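Local coordinates for putative aminotransferase (Actinomadura melliaura, PDB 4ZWV), which probably acts as a pyridoxal phosphate-dependent sugar aminotransferase in making the aminopentose of the indolocarbazole AT2433, at residues 112-126 with 140-154. Numbering follows the deposited sequence.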
loop_
_atom_site.group_PDB
_atom_site.type_symbol
_atom_site.label_atom_id
_atom_site.label_comp_id
_atom_site.label_asym_id
_atom_site.label_seq_id
_atom_site.Cartn_x
_atom_site.Cartn_y
_atom_site.Cartn_z
ATOM N N LEU A 112 -10.175 -1.178 -29.596
ATOM C CA LEU A 112 -9.320 -0.049 -29.956
ATOM C C LEU A 112 -9.986 0.917 -30.937
ATOM O O LEU A 112 -9.552 2.059 -31.053
ATOM C CB LEU A 112 -7.984 -0.548 -30.523
ATOM C CG LEU A 112 -7.141 -1.336 -29.510
ATOM C CD1 LEU A 112 -5.827 -1.803 -30.136
ATOM C CD2 LEU A 112 -6.864 -0.529 -28.260
ATOM N N ASP A 113 -11.022 0.471 -31.651
ATOM C CA ASP A 113 -11.814 1.386 -32.474
ATOM C C ASP A 113 -12.553 2.364 -31.568
ATOM O O ASP A 113 -12.613 3.568 -31.836
ATOM C CB ASP A 113 -12.825 0.626 -33.335
ATOM C CG ASP A 113 -12.167 -0.221 -34.402
ATOM O OD1 ASP A 113 -11.253 0.284 -35.083
ATOM O OD2 ASP A 113 -12.559 -1.395 -34.549
ATOM N N ASP A 114 -13.119 1.828 -30.492
ATOM C CA ASP A 114 -13.846 2.648 -29.531
ATOM C C ASP A 114 -12.875 3.571 -28.803
ATOM O O ASP A 114 -13.188 4.731 -28.556
ATOM C CB ASP A 114 -14.613 1.766 -28.540
ATOM C CG ASP A 114 -15.654 2.539 -27.750
ATOM O OD1 ASP A 114 -16.435 3.300 -28.372
ATOM O OD2 ASP A 114 -15.701 2.383 -26.511
ATOM N N LEU A 115 -11.691 3.058 -28.486
ATOM C CA LEU A 115 -10.659 3.884 -27.876
ATOM C C LEU A 115 -10.366 5.115 -28.723
ATOM O O LEU A 115 -10.389 6.244 -28.226
ATOM C CB LEU A 115 -9.374 3.089 -27.670
ATOM C CG LEU A 115 -8.209 3.974 -27.206
ATOM C CD1 LEU A 115 -8.464 4.547 -25.816
ATOM C CD2 LEU A 115 -6.916 3.189 -27.239
ATOM N N GLU A 116 -10.117 4.904 -30.010
ATOM C CA GLU A 116 -9.740 6.027 -30.857
ATOM C C GLU A 116 -10.866 7.066 -30.935
ATOM O O GLU A 116 -10.602 8.276 -30.922
ATOM C CB GLU A 116 -9.341 5.557 -32.255
ATOM C CG GLU A 116 -8.885 6.736 -33.114
ATOM C CD GLU A 116 -7.983 6.353 -34.268
ATOM O OE1 GLU A 116 -7.964 5.168 -34.664
ATOM O OE2 GLU A 116 -7.297 7.262 -34.789
ATOM N N ARG A 117 -12.115 6.607 -30.961
ATOM C CA ARG A 117 -13.249 7.530 -30.991
ATOM C C ARG A 117 -13.379 8.349 -29.705
ATOM O O ARG A 117 -13.957 9.441 -29.716
ATOM C CB ARG A 117 -14.555 6.771 -31.233
ATOM C CG ARG A 117 -14.697 6.201 -32.634
ATOM C CD ARG A 117 -16.111 5.684 -32.869
ATOM N NE ARG A 117 -16.502 4.663 -31.907
ATOM C CZ ARG A 117 -16.469 3.353 -32.144
ATOM N NH1 ARG A 117 -16.067 2.886 -33.325
ATOM N NH2 ARG A 117 -16.854 2.511 -31.199
ATOM N N LYS A 118 -12.847 7.835 -28.599
ATOM C CA LYS A 118 -13.083 8.479 -27.307
ATOM C C LYS A 118 -11.926 9.336 -26.800
ATOM O O LYS A 118 -12.063 10.039 -25.803
ATOM C CB LYS A 118 -13.457 7.421 -26.274
ATOM C CG LYS A 118 -14.888 6.933 -26.479
ATOM C CD LYS A 118 -15.223 5.751 -25.596
ATOM C CE LYS A 118 -16.719 5.474 -25.646
ATOM N NZ LYS A 118 -17.064 4.173 -25.007
ATOM N N ILE A 119 -10.786 9.283 -27.476
ATOM C CA ILE A 119 -9.703 10.206 -27.137
ATOM C C ILE A 119 -10.187 11.629 -27.418
ATOM O O ILE A 119 -10.791 11.903 -28.461
ATOM C CB ILE A 119 -8.430 9.889 -27.929
ATOM C CG1 ILE A 119 -7.865 8.553 -27.473
ATOM C CG2 ILE A 119 -7.389 11.000 -27.769
ATOM C CD1 ILE A 119 -6.716 8.053 -28.328
ATOM N N SER A 120 -9.967 12.522 -26.461
ATOM C CA SER A 120 -10.528 13.866 -26.526
ATOM C C SER A 120 -9.515 14.867 -25.980
ATOM O O SER A 120 -8.474 14.459 -25.450
ATOM C CB SER A 120 -11.837 13.938 -25.726
ATOM O OG SER A 120 -11.578 13.999 -24.341
ATOM N N PRO A 121 -9.815 16.177 -26.094
ATOM C CA PRO A 121 -8.919 17.158 -25.473
ATOM C C PRO A 121 -8.755 16.969 -23.966
ATOM O O PRO A 121 -7.794 17.490 -23.410
ATOM C CB PRO A 121 -9.603 18.491 -25.789
ATOM C CG PRO A 121 -10.325 18.239 -27.071
ATOM C CD PRO A 121 -10.818 16.826 -26.960
ATOM N N ALA A 122 -9.646 16.216 -23.321
ATOM C CA ALA A 122 -9.528 15.968 -21.884
ATOM C C ALA A 122 -8.727 14.720 -21.523
ATOM O O ALA A 122 -8.495 14.456 -20.346
ATOM C CB ALA A 122 -10.922 15.868 -21.254
ATOM N N THR A 123 -8.300 13.951 -22.520
ATOM C CA THR A 123 -7.637 12.680 -22.249
ATOM C C THR A 123 -6.256 12.855 -21.647
ATOM O O THR A 123 -5.356 13.453 -22.247
ATOM C CB THR A 123 -7.503 11.832 -23.512
ATOM O OG1 THR A 123 -8.801 11.605 -24.059
ATOM C CG2 THR A 123 -6.872 10.497 -23.177
ATOM N N ARG A 124 -6.106 12.332 -20.441
ATOM C CA ARG A 124 -4.854 12.382 -19.735
ATOM C C ARG A 124 -3.971 11.164 -20.016
ATOM O O ARG A 124 -2.758 11.268 -20.241
ATOM C CB ARG A 124 -5.185 12.460 -18.238
ATOM C CG ARG A 124 -4.033 12.426 -17.315
ATOM C CD ARG A 124 -4.497 12.630 -15.868
ATOM N NE ARG A 124 -3.361 13.088 -15.090
ATOM C CZ ARG A 124 -2.981 14.354 -15.013
ATOM N NH1 ARG A 124 -1.912 14.676 -14.309
ATOM N NH2 ARG A 124 -3.674 15.302 -15.642
ATOM N N ALA A 125 -4.607 10.003 -20.059
ATOM C CA ALA A 125 -3.900 8.734 -20.162
ATOM C C ALA A 125 -4.868 7.644 -20.549
ATOM O O ALA A 125 -6.089 7.829 -20.495
ATOM C CB ALA A 125 -3.209 8.372 -18.841
ATOM N N ILE A 126 -4.303 6.505 -20.932
ATOM C CA ILE A 126 -5.064 5.314 -21.266
ATOM C C ILE A 126 -4.461 4.165 -20.488
ATOM O O ILE A 126 -3.253 4.010 -20.515
ATOM C CB ILE A 126 -4.997 5.019 -22.777
ATOM C CG1 ILE A 126 -5.519 6.215 -23.584
ATOM C CG2 ILE A 126 -5.767 3.732 -23.110
ATOM C CD1 ILE A 126 -4.945 6.260 -24.998
ATOM N N ARG A 140 -0.825 -1.211 -32.857
ATOM C CA ARG A 140 -2.006 -0.479 -33.299
ATOM C C ARG A 140 -2.299 0.679 -32.354
ATOM O O ARG A 140 -2.603 1.802 -32.784
ATOM C CB ARG A 140 -3.213 -1.406 -33.391
ATOM C CG ARG A 140 -4.444 -0.697 -33.869
ATOM C CD ARG A 140 -5.592 -1.650 -34.094
ATOM N NE ARG A 140 -6.799 -0.904 -34.433
ATOM C CZ ARG A 140 -8.024 -1.399 -34.347
ATOM N NH1 ARG A 140 -8.203 -2.647 -33.941
ATOM N NH2 ARG A 140 -9.067 -0.643 -34.666
ATOM N N LEU A 141 -2.188 0.397 -31.065
ATOM C CA LEU A 141 -2.348 1.406 -30.037
ATOM C C LEU A 141 -1.378 2.573 -30.259
ATOM O O LEU A 141 -1.789 3.735 -30.224
ATOM C CB LEU A 141 -2.141 0.757 -28.672
ATOM C CG LEU A 141 -2.149 1.680 -27.471
ATOM C CD1 LEU A 141 -3.495 2.379 -27.341
ATOM C CD2 LEU A 141 -1.820 0.887 -26.217
ATOM N N ALA A 142 -0.110 2.269 -30.541
ATOM C CA ALA A 142 0.880 3.321 -30.797
ATOM C C ALA A 142 0.491 4.188 -32.003
ATOM O O ALA A 142 0.686 5.403 -31.982
ATOM C CB ALA A 142 2.268 2.715 -31.002
ATOM N N GLY A 143 -0.063 3.577 -33.049
ATOM C CA GLY A 143 -0.524 4.330 -34.207
ATOM C C GLY A 143 -1.682 5.266 -33.882
ATOM O O GLY A 143 -1.754 6.398 -34.377
ATOM N N ILE A 144 -2.594 4.788 -33.046
ATOM C CA ILE A 144 -3.705 5.604 -32.578
ATOM C C ILE A 144 -3.181 6.843 -31.858
ATOM O O ILE A 144 -3.672 7.956 -32.087
ATOM C CB ILE A 144 -4.625 4.789 -31.655
ATOM C CG1 ILE A 144 -5.396 3.771 -32.498
ATOM C CG2 ILE A 144 -5.584 5.711 -30.896
ATOM C CD1 ILE A 144 -6.091 2.684 -31.683
ATOM N N LEU A 145 -2.171 6.647 -31.024
ATOM C CA LEU A 145 -1.568 7.748 -30.280
ATOM C C LEU A 145 -0.777 8.684 -31.187
ATOM O O LEU A 145 -0.729 9.891 -30.931
ATOM C CB LEU A 145 -0.688 7.204 -29.170
ATOM C CG LEU A 145 -1.535 6.634 -28.037
ATOM C CD1 LEU A 145 -0.605 6.058 -27.035
ATOM C CD2 LEU A 145 -2.410 7.720 -27.413
ATOM N N ASP A 146 -0.149 8.141 -32.233
ATOM C CA ASP A 146 0.503 8.990 -33.225
ATOM C C ASP A 146 -0.494 9.987 -33.811
ATOM O O ASP A 146 -0.203 11.182 -33.938
ATOM C CB ASP A 146 1.108 8.168 -34.374
ATOM C CG ASP A 146 2.302 7.328 -33.949
ATOM O OD1 ASP A 146 2.895 7.583 -32.883
ATOM O OD2 ASP A 146 2.672 6.413 -34.724
ATOM N N ARG A 147 -1.666 9.484 -34.191
ATOM C CA ARG A 147 -2.696 10.328 -34.784
ATOM C C ARG A 147 -3.275 11.301 -33.761
ATOM O O ARG A 147 -3.592 12.438 -34.110
ATOM C CB ARG A 147 -3.803 9.468 -35.405
ATOM C CG ARG A 147 -3.329 8.673 -36.621
ATOM C CD ARG A 147 -4.457 7.921 -37.332
ATOM N NE ARG A 147 -4.995 6.814 -36.540
ATOM C CZ ARG A 147 -4.435 5.606 -36.453
ATOM N NH1 ARG A 147 -3.295 5.341 -37.085
ATOM N NH2 ARG A 147 -5.007 4.664 -35.719
ATOM N N ALA A 148 -3.414 10.858 -32.516
ATOM C CA ALA A 148 -3.930 11.728 -31.465
ATOM C C ALA A 148 -2.965 12.880 -31.211
ATOM O O ALA A 148 -3.385 14.021 -31.017
ATOM C CB ALA A 148 -4.173 10.941 -30.175
ATOM N N GLU A 149 -1.671 12.580 -31.217
ATOM C CA GLU A 149 -0.650 13.600 -30.988
ATOM C C GLU A 149 -0.660 14.652 -32.105
ATOM O O GLU A 149 -0.511 15.853 -31.850
ATOM C CB GLU A 149 0.730 12.936 -30.865
ATOM C CG GLU A 149 1.884 13.884 -30.563
ATOM C CD GLU A 149 3.174 13.141 -30.263
ATOM O OE1 GLU A 149 3.258 11.932 -30.567
ATOM O OE2 GLU A 149 4.100 13.755 -29.695
ATOM N N ARG A 150 -0.844 14.186 -33.337
ATOM C CA ARG A 150 -0.964 15.077 -34.480
ATOM C C ARG A 150 -2.139 16.034 -34.294
ATOM O O ARG A 150 -2.040 17.231 -34.582
ATOM C CB ARG A 150 -1.132 14.262 -35.767
ATOM C CG ARG A 150 -1.132 15.091 -37.033
ATOM C CD ARG A 150 -1.196 14.217 -38.275
ATOM N NE ARG A 150 -1.041 15.022 -39.480
ATOM C CZ ARG A 150 0.048 15.038 -40.241
ATOM N NH1 ARG A 150 0.091 15.813 -41.313
ATOM N NH2 ARG A 150 1.089 14.275 -39.937
ATOM N N GLU A 151 -3.242 15.504 -33.782
ATOM C CA GLU A 151 -4.484 16.262 -33.662
ATOM C C GLU A 151 -4.468 17.250 -32.497
ATOM O O GLU A 151 -4.901 18.401 -32.640
ATOM C CB GLU A 151 -5.667 15.297 -33.509
ATOM C CG GLU A 151 -6.998 15.956 -33.174
ATOM C CD GLU A 151 -7.633 16.666 -34.358
ATOM O OE1 GLU A 151 -8.654 17.351 -34.152
ATOM O OE2 GLU A 151 -7.123 16.535 -35.493
ATOM N N HIS A 152 -3.949 16.803 -31.358
ATOM C CA HIS A 152 -4.046 17.564 -30.098
ATOM C C HIS A 152 -2.745 18.222 -29.639
ATOM O O HIS A 152 -2.746 19.112 -28.783
ATOM C CB HIS A 152 -4.541 16.626 -28.980
ATOM C CG HIS A 152 -5.881 16.013 -29.253
ATOM N ND1 HIS A 152 -7.049 16.746 -29.265
ATOM C CD2 HIS A 152 -6.233 14.739 -29.549
ATOM C CE1 HIS A 152 -8.065 15.946 -29.542
ATOM N NE2 HIS A 152 -7.596 14.725 -29.722
ATOM N N GLY A 153 -1.630 17.772 -30.199
ATOM C CA GLY A 153 -0.311 18.234 -29.784
ATOM C C GLY A 153 0.259 17.489 -28.582
ATOM O O GLY A 153 1.461 17.231 -28.520
ATOM N N PHE A 154 -0.608 17.021 -27.692
ATOM C CA PHE A 154 -0.135 16.188 -26.602
ATOM C C PHE A 154 -0.373 14.741 -26.975
ATOM O O PHE A 154 -1.252 14.415 -27.770
ATOM C CB PHE A 154 -0.842 16.560 -25.285
ATOM C CG PHE A 154 -2.337 16.332 -25.295
ATOM C CD1 PHE A 154 -2.866 15.059 -25.095
ATOM C CD2 PHE A 154 -3.215 17.398 -25.467
ATOM C CE1 PHE A 154 -4.241 14.851 -25.105
ATOM C CE2 PHE A 154 -4.600 17.195 -25.469
ATOM C CZ PHE A 154 -5.105 15.923 -25.283
HETATM O O HOH W 1 -8.640 2.684 -33.969
HETATM O O HOH W 2 -10.966 -3.636 -33.976
HETATM O O HOH W 3 -6.233 8.978 -32.764
HETATM O O HOH W 4 -8.979 12.403 -30.867
#
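Two neighbouring, nearly parallel helices on one side of the large mixed sheet of this PLP-dependent aminotransferase fold meet here: helix 138-152, the crossover of a beta-alpha-beta unit, and helix 112-118, which leads into that unit's first strand. The axes of 112-118 and 140-152 come within 10.5 Å of each other, 14° from parallel. I144 is the central apolar side chain: its CD1 lies 3.9 Å from L112 CB, while its CG2 meets I119 CD1. Deeper, L115 CD2 and L141 CD1 touch at 3.5 Å where the two leucines cross at about a right angle, and L145 CD2 reaches I126 CD1 on the strand, so the helix pair and the sheet share one core. On the more solvent-exposed side, the E116 side chain leaves CA with CG opposite the main-chain nitrogen (chi1 -177°), which sends the carboxylate across to R147. The guanidinium grips it side-on, NE giving a nearly straight bond to the syn lone pair of OE2 (2.9 Å) and NH2 bonding OE1 at 3.2 Å. A glutamine here, neutral and with one acceptor oxygen where the carboxylate has two, would probably lose one prong of the grip and leave the R147 guanidinium freer to turn. One water links E116 OE2 to the carbonyl O of I144. Past the C-terminal ends of the helices, the F154 ring turns its edge to S120 O, with CZ at 3.7 Å. At the opposite end, L112 CB sits over the centre of the R140 guanidinium face, and a water joins NH1 to D113 OD2.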